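Local coordinates for adenosylmethionine-8-amino-7-oxononanoate aminotransferase (PDB 6ZHK) that acts as a thermostable D-amino acid transaminase of the class-III pyridoxal-phosphate-dependent aminotransferase family, at the interface of chains A and B. Numbering follows the deposited sequence. Chains: chain A/B, Adenosylmethionine-8-amino-7-oxononanoate aminotransferase.

Contact 1: the interface of chains A and B. Residues chain A 85, 88, 94-96; chain B 39, 47, 61.
A:Gly94 pairs with B:Ile39 by a backbone hydrogen bond that starts a short parallel beta bridge between the subunits of this class-III aminotransferase dimer. The amide N of B:Ile39, in strand 38-43, donates to the carbonyl O of A:Gly94 at 2.9 Å; the bond is nearly straight at the hydrogen, although the donor sits 40° above the carbonyl plane. The bridge is formally between A:Asn95 and B:Ile39. Its other end is slacker: A:Val96 N, at the start of helix 96-108, makes a weak bond of 3.3 Å to B:Ile39 O.

Packing is tighter around the branched side chain of B:Ile39. Its CB lies 3.5 Å from the hydroxyl OG of A:Ser88. A chi1 of -61° swings its CG1 away from A:Ile85 and leaves CG2 facing that residue, whose CD1 is 3.8 Å from it. The two isoleucine side chains cross at about a right angle. B:Leu47 closes this apolar group from beside B:Ile39, setting CD2 3.7 Å from A:Ser88 CB and 3.9 Å from A:Ile85 CD1.

Toward B:Ser61 the fit loosens. There the hydroxyl OG comes no nearer to A:Ser88 than 4.1 Å, at CA, and the residue loses hardly any surface to the partner.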
ATOM      1  N   ILE A  85      18.089  12.287  -2.733  1.00 17.15           N
ATOM      2  CA  ILE A  85      17.215  12.062  -1.589  1.00 16.21           C
ATOM      3  C   ILE A  85      16.243  10.924  -1.922  1.00 17.46           C
ATOM      4  O   ILE A  85      15.675  10.892  -3.016  1.00 15.45           O
ATOM      5  CB  ILE A  85      16.461  13.350  -1.199  1.00 15.83           C
ATOM      6  CG1 ILE A  85      15.608  13.129   0.055  1.00 13.95           C
ATOM      7  CG2 ILE A  85      15.663  13.894  -2.391  1.00 12.83           C
ATOM      8  CD1 ILE A  85      14.901  14.453   0.521  1.00 15.65           C
ATOM      9  N   SER A  88      11.049  12.596   0.455  1.00 13.33           N
ATOM     10  CA  SER A  88      10.402  13.657   1.225  1.00 13.81           C
ATOM     11  C   SER A  88       8.923  13.714   0.829  1.00 13.25           C
ATOM     12  O   SER A  88       8.590  13.287  -0.272  1.00 14.45           O
ATOM     13  CB  SER A  88      11.113  14.996   1.023  1.00 12.00           C
ATOM     14  OG  SER A  88      10.930  15.389  -0.343  1.00 16.30           O
ATOM     15  N   GLY A  94       6.165  19.445  -2.293  1.00 14.54           N
ATOM     16  CA  GLY A  94       6.397  18.675  -3.490  1.00 15.75           C
ATOM     17  C   GLY A  94       7.821  18.125  -3.566  1.00 18.67           C
ATOM     18  O   GLY A  94       8.689  18.452  -2.717  1.00 18.99           O
ATOM     19  N   ASN A  95       8.036  17.261  -4.567  1.00 14.17           N
ATOM     20  CA  ASN A  95       9.411  16.823  -4.835  1.00 16.13           C
ATOM     21  C   ASN A  95       9.613  16.753  -6.338  1.00 17.20           C
ATOM     22  O   ASN A  95       8.642  16.628  -7.079  1.00 14.34           O
ATOM     23  CB  ASN A  95       9.846  15.584  -4.057  1.00 13.80           C
ATOM     24  CG  ASN A  95       9.150  14.309  -4.503  1.00 16.34           C
ATOM     25  OD1 ASN A  95       9.056  14.051  -5.691  1.00 17.43           O
ATOM     26  ND2 ASN A  95       8.721  13.471  -3.574  1.00 13.30           N
ATOM     27  N   VAL A  96      10.887  16.785  -6.781  1.00 16.98           N
ATOM     28  CA  VAL A  96      11.095  16.942  -8.224  1.00 16.97           C
ATOM     29  C   VAL A  96      10.631  15.735  -9.030  1.00 16.34           C
ATOM     30  O   VAL A  96       9.978  15.903 -10.062  1.00 15.96           O
ATOM     31  CB  VAL A  96      12.546  17.319  -8.573  1.00 15.67           C
ATOM     32  CG1 VAL A  96      12.737  17.425 -10.088  1.00 16.27           C
ATOM     33  CG2 VAL A  96      12.934  18.621  -7.839  1.00 17.71           C
TER
ATOM     34  N   ILE B  39      11.151  19.915  -2.797  1.00 15.98           N
ATOM     35  CA  ILE B  39      12.437  19.445  -2.326  1.00 18.33           C
ATOM     36  C   ILE B  39      13.211  18.794  -3.473  1.00 18.65           C
ATOM     37  O   ILE B  39      12.652  18.056  -4.282  1.00 17.11           O
ATOM     38  CB  ILE B  39      12.259  18.506  -1.110  1.00 17.99           C
ATOM     39  CG1 ILE B  39      11.598  19.221   0.054  1.00 17.78           C
ATOM     40  CG2 ILE B  39      13.580  17.836  -0.721  1.00 15.94           C
ATOM     41  CD1 ILE B  39      12.226  20.568   0.451  1.00 18.36           C
ATOM     42  N   LEU B  47      16.170  19.060   4.689  1.00 16.25           N
ATOM     43  CA  LEU B  47      15.585  19.049   3.358  1.00 17.02           C
ATOM     44  C   LEU B  47      16.139  20.249   2.616  1.00 15.34           C
ATOM     45  O   LEU B  47      16.148  21.360   3.163  1.00 16.38           O
ATOM     46  CB  LEU B  47      14.067  19.172   3.528  1.00 15.56           C
ATOM     47  CG  LEU B  47      13.442  17.970   4.256  1.00 17.52           C
ATOM     48  CD1 LEU B  47      12.071  18.280   4.828  1.00 15.14           C
ATOM     49  CD2 LEU B  47      13.424  16.719   3.348  1.00 15.80           C
ATOM     50  N   SER B  61       9.757  14.090   7.796  1.00 12.77           N
ATOM     51  CA  SER B  61       9.085  13.727   6.544  1.00 14.09           C
ATOM     52  C   SER B  61       7.817  12.929   6.847  1.00 16.84           C
ATOM     53  O   SER B  61       7.446  11.989   6.105  1.00 16.13           O
ATOM     54  CB  SER B  61      10.020  13.115   5.488  1.00 16.11           C
ATOM     55  OG  SER B  61      11.103  14.056   5.196  1.00 17.74           O
TER

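Contact 2: the interface of chains A and B. Residues chain A 127, 160-161, 178, 180; chain B 160-161, 178, 180.
B:Val160 buries more surface than any other residue of this patch, where the N-terminal ends of helices 160-165 from the two subunits of the class-III aminotransferase meet about the dimer two-fold. Its CG1 methyl meets the CG1 of A:Val160 at 3.8 Å, the two side chains set roughly perpendicular, while its CG2 rests 3.9 Å from A:Gly161 CA. With no side chain, the glycine lets the valine branch settle against the helix backbone.

The amide N of B:Val160 donates to the carboxylate OE1 of A:Glu127 at 2.9 Å, arriving from above the carboxylate plane. The other oxygen, OE2, takes the amide N of A:Gly161 within its own chain at 2.8 Å, a strongly bent bond. A bend at chi2 (-101°) turns the carboxylate between the two helix starts, where the helix ends would probably favour its negative charge. Shortening A:Glu127 to an alanine removes the carboxylate, and the amides of B:Val160 and A:Gly161 would probably lose their shared acceptor, leaving the two helix starts less firmly tied.

A:Phe180 and B:Leu178 form one of two symmetric leucine-over-ring pairs. The leucine CD2 lies over one ring face, 3.9 Å from its centroid and offset toward the rim; A:Leu178 CD2 covers the B:Phe180 ring likewise. A chi1 of 57° leans the A:Phe180 ring over its own main chain. Nearby, water 1 joins the carbonyl O atoms of A:Leu178 and B:Leu178, at 2.8 and 2.7 Å.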
ATOM      1  N   GLU A 127      -8.765   1.790  -3.921  1.00 11.07           N
ATOM      2  CA  GLU A 127      -9.430   2.324  -2.737  1.00 11.70           C
ATOM      3  C   GLU A 127      -9.550   3.847  -2.852  1.00 11.95           C
ATOM      4  O   GLU A 127     -10.535   4.456  -2.455  1.00 12.88           O
ATOM      5  CB  GLU A 127      -8.581   2.042  -1.488  1.00 11.38           C
ATOM      6  CG  GLU A 127      -8.486   0.551  -1.130  1.00 18.09           C
ATOM      7  CD  GLU A 127      -9.381   0.078   0.000  1.00 16.08           C
ATOM      8  OE1 GLU A 127     -10.097   0.940   0.577  1.00 16.48           O
ATOM      9  OE2 GLU A 127      -9.377  -1.157   0.285  1.00 18.00           O
ATOM     10  N   VAL A 160      -9.996  -3.927   2.236  1.00 14.04           N
ATOM     11  CA  VAL A 160     -11.460  -4.113   2.396  1.00 13.43           C
ATOM     12  C   VAL A 160     -12.243  -3.425   1.271  1.00 13.26           C
ATOM     13  O   VAL A 160     -13.197  -3.962   0.734  1.00 12.74           O
ATOM     14  CB  VAL A 160     -11.894  -3.639   3.790  1.00 13.39           C
ATOM     15  CG1 VAL A 160     -13.403  -3.512   3.931  1.00 12.88           C
ATOM     16  CG2 VAL A 160     -11.345  -4.637   4.826  1.00 13.50           C
ATOM     17  N   GLY A 161     -11.868  -2.194   0.933  1.00 13.10           N
ATOM     18  CA  GLY A 161     -12.503  -1.511  -0.181  1.00 14.38           C
ATOM     19  C   GLY A 161     -12.328  -2.232  -1.511  1.00 15.37           C
ATOM     20  O   GLY A 161     -13.332  -2.415  -2.258  1.00 14.29           O
ATOM     21  N   LEU A 178     -17.637  -7.679   6.488  1.00 15.71           N
ATOM     22  CA  LEU A 178     -16.847  -6.455   6.570  1.00 15.56           C
ATOM     23  C   LEU A 178     -16.925  -5.650   5.269  1.00 15.75           C
ATOM     24  O   LEU A 178     -16.423  -4.525   5.208  1.00 14.89           O
ATOM     25  CB  LEU A 178     -15.378  -6.763   6.803  1.00 17.32           C
ATOM     26  CG  LEU A 178     -15.034  -7.674   7.975  1.00 20.24           C
ATOM     27  CD1 LEU A 178     -13.502  -7.825   8.035  1.00 20.19           C
ATOM     28  CD2 LEU A 178     -15.654  -7.108   9.255  1.00 19.71           C
ATOM     29  N   PHE A 180     -18.593  -3.564   2.017  1.00 13.70           N
ATOM     30  CA  PHE A 180     -19.755  -2.741   1.713  1.00 15.74           C
ATOM     31  C   PHE A 180     -20.376  -3.328   0.452  1.00 16.49           C
ATOM     32  O   PHE A 180     -19.666  -3.939  -0.342  1.00 15.43           O
ATOM     33  CB  PHE A 180     -19.429  -1.239   1.594  1.00 14.50           C
ATOM     34  CG  PHE A 180     -18.374  -0.892   0.573  1.00 13.00           C
ATOM     35  CD1 PHE A 180     -18.687  -0.817  -0.780  1.00 11.85           C
ATOM     36  CD2 PHE A 180     -17.067  -0.671   0.966  1.00 13.53           C
ATOM     37  CE1 PHE A 180     -17.732  -0.475  -1.718  1.00 11.83           C
ATOM     38  CE2 PHE A 180     -16.094  -0.360   0.029  1.00 14.52           C
ATOM     39  CZ  PHE A 180     -16.436  -0.224  -1.320  1.00 15.73           C
TER
ATOM     40  N   VAL B 160     -10.291   1.425   3.408  1.00 12.83           N
ATOM     41  CA  VAL B 160     -11.619   1.255   4.037  1.00 14.16           C
ATOM     42  C   VAL B 160     -11.542   0.487   5.363  1.00 13.52           C
ATOM     43  O   VAL B 160     -12.216   0.831   6.338  1.00 13.52           O
ATOM     44  CB  VAL B 160     -12.627   0.672   3.048  1.00 15.33           C
ATOM     45  CG1 VAL B 160     -13.912   0.259   3.723  1.00 14.79           C
ATOM     46  CG2 VAL B 160     -12.942   1.703   1.961  1.00 12.76           C
ATOM     47  N   GLY B 161     -10.760  -0.587   5.398  1.00 13.86           N
ATOM     48  CA  GLY B 161     -10.611  -1.313   6.652  1.00 12.61           C
ATOM     49  C   GLY B 161      -9.945  -0.506   7.751  1.00 13.47           C
ATOM     50  O   GLY B 161     -10.429  -0.480   8.888  1.00 15.16           O
ATOM     51  N   LEU B 178     -19.593   3.214   3.901  1.00 13.57           N
ATOM     52  CA  LEU B 178     -18.691   2.175   3.379  1.00 14.70           C
ATOM     53  C   LEU B 178     -17.938   1.436   4.494  1.00 13.16           C
ATOM     54  O   LEU B 178     -17.290   0.431   4.241  1.00 14.00           O
ATOM     55  CB  LEU B 178     -17.659   2.785   2.441  1.00 16.53           C
ATOM     56  CG  LEU B 178     -18.191   3.637   1.282  1.00 18.33           C
ATOM     57  CD1 LEU B 178     -16.998   4.074   0.424  1.00 19.87           C
ATOM     58  CD2 LEU B 178     -19.188   2.809   0.471  1.00 18.71           C
ATOM     59  N   PHE B 180     -17.243  -0.774   7.994  1.00 15.89           N
ATOM     60  CA  PHE B 180     -17.886  -1.781   8.812  1.00 16.38           C
ATOM     61  C   PHE B 180     -17.872  -1.259  10.259  1.00 17.36           C
ATOM     62  O   PHE B 180     -17.030  -0.432  10.609  1.00 17.45           O
ATOM     63  CB  PHE B 180     -17.212  -3.150   8.640  1.00 16.07           C
ATOM     64  CG  PHE B 180     -15.732  -3.185   8.961  1.00 13.61           C
ATOM     65  CD1 PHE B 180     -15.288  -3.277  10.276  1.00 13.51           C
ATOM     66  CD2 PHE B 180     -14.785  -3.238   7.957  1.00 13.14           C
ATOM     67  CE1 PHE B 180     -13.935  -3.361  10.594  1.00 15.19           C
ATOM     68  CE2 PHE B 180     -13.433  -3.322   8.253  1.00 14.09           C
ATOM     69  CZ  PHE B 180     -13.002  -3.416   9.585  1.00 14.30           C
TER
HETATM   70  O   HOH W   1     -17.887  -2.104   4.930  1.00 21.04           O

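Contact 3: the interface of chains A and B. Residues chain A 82-83; chain B 75, 79.
B:Lys79 and A:Asp83 form a salt bridge between the subunits of the homodimer, next to a small van der Waals contact in which the end of helix 72-82 of chain A meets the side of the same helix in chain B. In the charged pair, the ammonium NZ of B:Lys79 donates to the carboxylate OD1 of A:Asp83 at 2.8 Å, using the syn lone pair of that oxygen. The second oxygen, OD2, stands farther off, 3.5 Å from NZ, which makes the approach one-sided rather than evenly forked. The lysine comes in across the aspartate side chain, not in line with it. A bend at chi3 (119°) in the otherwise extended lysine turns CE and the ammonium NZ toward the carboxylate, and CE packs 3.9 Å from A:Asp83 CG.

Van der Waals packing accompanies this bond. B:Ile75, one helical turn before the lysine, lays its longer branch against the backbone carbonyl of A:Ala82, with both CG1 and CD1 at 3.5 Å from that O. The shorter branch faces the alanine methyl more loosely, CG2 being 4.2 Å from A:Ala82 CB. A:Ala82 has more of its surface hidden by the partner than any other residue of the patch.

Together these contacts join the end of helix 72-82 in chain A, with the residue just after it, to the flank of the same helix in chain B, and probably help to hold the thermostable dimer together.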
ATOM      1  N   ALA A  82      18.899   8.012  -5.226  1.00 17.38           N
ATOM      2  CA  ALA A  82      19.215   7.755  -3.823  1.00 19.87           C
ATOM      3  C   ALA A  82      20.380   8.629  -3.348  1.00 20.65           C
ATOM      4  O   ALA A  82      20.456   8.915  -2.159  1.00 20.98           O
ATOM      5  CB  ALA A  82      19.437   6.275  -3.597  1.00 19.65           C
ATOM      6  N   ASP A  83      21.270   9.053  -4.271  1.00 20.33           N
ATOM      7  CA  ASP A  83      22.346  10.006  -3.963  1.00 22.52           C
ATOM      8  C   ASP A  83      21.848  11.442  -3.789  1.00 21.29           C
ATOM      9  O   ASP A  83      22.586  12.273  -3.285  1.00 23.86           O
ATOM     10  CB  ASP A  83      23.382  10.079  -5.086  1.00 23.37           C
ATOM     11  CG  ASP A  83      24.192   8.811  -5.209  1.00 26.45           C
ATOM     12  OD1 ASP A  83      24.441   8.183  -4.158  1.00 26.97           O
ATOM     13  OD2 ASP A  83      24.624   8.506  -6.357  1.00 30.37           O
TER
ATOM     14  N   ILE B  75      21.522   4.003   1.953  1.00 15.69           N
ATOM     15  CA  ILE B  75      21.664   4.299   0.518  1.00 18.32           C
ATOM     16  C   ILE B  75      22.500   3.183  -0.145  1.00 18.98           C
ATOM     17  O   ILE B  75      22.112   2.607  -1.159  1.00 19.70           O
ATOM     18  CB  ILE B  75      22.219   5.727   0.278  1.00 19.12           C
ATOM     19  CG1 ILE B  75      21.169   6.802   0.601  1.00 20.70           C
ATOM     20  CG2 ILE B  75      22.780   5.935  -1.135  1.00 18.80           C
ATOM     21  CD1 ILE B  75      21.820   8.147   0.928  1.00 25.18           C
ATOM     22  N   LYS B  79      21.442   0.489  -3.250  1.00 18.09           N
ATOM     23  CA  LYS B  79      22.157   0.432  -4.523  1.00 18.78           C
ATOM     24  C   LYS B  79      22.762  -0.952  -4.762  1.00 18.11           C
ATOM     25  O   LYS B  79      22.698  -1.461  -5.891  1.00 18.30           O
ATOM     26  CB  LYS B  79      23.273   1.489  -4.569  1.00 21.14           C
ATOM     27  CG  LYS B  79      22.813   2.932  -4.522  1.00 23.30           C
ATOM     28  CD  LYS B  79      23.940   3.843  -4.096  1.00 24.50           C
ATOM     29  CE  LYS B  79      24.325   4.887  -5.098  1.00 28.44           C
ATOM     30  NZ  LYS B  79      25.502   5.580  -4.553  1.00 29.06           N
TER

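Contacts 1 and 3 are neighbours, with C-alpha centres about 15 Å apart, and are joined through chain A: the end of helix 72-82 and the loop after it supply A:Ala82 and A:Asp83 to contact 3, then A:Ile85 and A:Ser88 to contact 1. Contact 2, again measured between C-alpha centres, lies about 32 Å from contact 1 and 37 Å from contact 3. It shares no residue with either and draws on helices 122-140 and 160-165 and the 3-10 helix 173-178 with the phenylalanine after it. Contact 2 straddles the two-fold axis, whereas contacts 1 and 3 recur with chains exchanged. Such spacing would probably limit rocking of the subunits.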